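PDB 4ZY8: protein LST4 from Kluyveromyces lactis, which is probably involved in amino acid uptake and in protein trafficking from the Golgi to the plasma membrane, and is represented here by its longin domain. Local coordinates for residues 112-115 and 116-119. Residues are numbered along the deposited sequence; the frame is centred on the assembly and turned at random.
Sequences ECWP and HISS
The indole of W114 carries the CB of S118 over one face, 4.0 Å from the centroid of the five-membered ring and 28° off its normal, a CH-pi contact. The I117 CG2 methyl approaches the W114 ring obliquely, 3.9 Å from CZ3. At the edge of the H116 imidazole, in its plane, lies the C113 carbonyl oxygen, 3.8 Å from ND1, an edge contact only. These contacts belong to the first turn of helix 114-134 of the longin domain, which C113 precedes at the N-cap position. CG of W114 stands anti to the backbone N (chi1 -174°), which sends the indole along the helix, over S118 and across the I117 side chain at about a right angle. With the indole cut back to an alanine here, the CB of S118 is likely to lose its aromatic cover, and a gap to open beside CG2 of I117. W114 and S118 touch D69 of strand 68-74, whereas I117 meets I163 of helix 150-166. Backbone bonds evidence the helical turn: C113 O accepts I117 N at 3.2 Å and, weakly, H116 N at 2.8 Å. Straightest of the hydrogen bonds between the two segments is S118 N to W114 O, 2.8 Å long with an N-H...O angle of 170°.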
loop_
_atom_site.group_PDB
_atom_site.type_symbol
_atom_site.label_atom_id
_atom_site.label_comp_id
_atom_site.label_asym_id
_atom_site.label_seq_id
_atom_site.Cartn_x
_atom_site.Cartn_y
_atom_site.Cartn_z
ATOM N N GLU A 112 14.647 -5.243 8.725
ATOM C CA GLU A 112 15.468 -6.454 8.577
ATOM C C GLU A 112 14.988 -7.352 7.438
ATOM O O GLU A 112 15.790 -7.943 6.721
ATOM C CB GLU A 112 15.461 -7.275 9.871
ATOM C CG GLU A 112 16.418 -6.783 10.936
ATOM C CD GLU A 112 16.115 -7.389 12.292
ATOM O OE1 GLU A 112 15.139 -8.177 12.383
ATOM O OE2 GLU A 112 16.839 -7.062 13.265
ATOM N N CYS A 113 13.675 -7.447 7.277
ATOM C CA CYS A 113 13.077 -8.334 6.281
ATOM C C CYS A 113 12.729 -7.617 4.982
ATOM O O CYS A 113 12.102 -8.211 4.116
ATOM C CB CYS A 113 11.793 -8.986 6.837
ATOM S SG CYS A 113 12.071 -10.271 8.109
ATOM N N TRP A 114 13.129 -6.351 4.842
ATOM C CA TRP A 114 12.666 -5.534 3.708
ATOM C C TRP A 114 12.863 -6.177 2.327
ATOM O O TRP A 114 11.997 -6.038 1.464
ATOM C CB TRP A 114 13.335 -4.148 3.692
ATOM C CG TRP A 114 12.719 -3.319 2.607
ATOM C CD1 TRP A 114 13.288 -2.956 1.423
ATOM C CD2 TRP A 114 11.376 -2.824 2.578
ATOM N NE1 TRP A 114 12.391 -2.239 0.669
ATOM C CE2 TRP A 114 11.207 -2.145 1.356
ATOM C CE3 TRP A 114 10.298 -2.884 3.470
ATOM C CZ2 TRP A 114 10.011 -1.521 1.004
ATOM C CZ3 TRP A 114 9.109 -2.260 3.120
ATOM C CH2 TRP A 114 8.979 -1.587 1.893
ATOM N N PRO A 115 14.006 -6.854 2.083
ATOM C CA PRO A 115 14.100 -7.471 0.749
ATOM C C PRO A 115 12.974 -8.483 0.493
ATOM O O PRO A 115 12.575 -8.665 -0.647
ATOM C CB PRO A 115 15.458 -8.178 0.779
ATOM C CG PRO A 115 16.235 -7.433 1.807
ATOM C CD PRO A 115 15.241 -7.053 2.859
ATOM N N HIS A 116 12.497 -9.155 1.532
ATOM C CA HIS A 116 11.356 -10.060 1.355
ATOM C C HIS A 116 10.069 -9.282 1.089
ATOM O O HIS A 116 9.351 -9.581 0.154
ATOM C CB HIS A 116 11.166 -10.957 2.576
ATOM C CG HIS A 116 12.272 -11.959 2.770
ATOM N ND1 HIS A 116 13.299 -11.755 3.677
ATOM C CD2 HIS A 116 12.492 -13.158 2.210
ATOM C CE1 HIS A 116 14.110 -12.803 3.640
ATOM N NE2 HIS A 116 13.644 -13.672 2.768
ATOM N N ILE A 117 9.817 -8.272 1.905
ATOM C CA ILE A 117 8.590 -7.491 1.811
ATOM C C ILE A 117 8.510 -6.799 0.446
ATOM O O ILE A 117 7.506 -6.901 -0.240
ATOM C CB ILE A 117 8.503 -6.422 2.920
ATOM C CG1 ILE A 117 8.745 -7.036 4.315
ATOM C CG2 ILE A 117 7.190 -5.628 2.821
ATOM C CD1 ILE A 117 7.934 -8.242 4.601
ATOM N N SER A 118 9.608 -6.165 0.038
ATOM C CA SER A 118 9.683 -5.458 -1.245
ATOM C C SER A 118 9.386 -6.368 -2.421
ATOM O O SER A 118 8.677 -6.000 -3.364
ATOM C CB SER A 118 11.070 -4.840 -1.427
ATOM O OG SER A 118 11.156 -4.251 -2.700
ATOM N N SER A 119 9.905 -7.581 -2.361
ATOM C CA SER A 119 9.595 -8.553 -3.403
ATOM C C SER A 119 8.087 -8.969 -3.398
ATOM O O SER A 119 7.482 -9.161 -4.453
ATOM C CB SER A 119 10.515 -9.767 -3.259
ATOM O OG SER A 119 10.180 -10.762 -4.203
#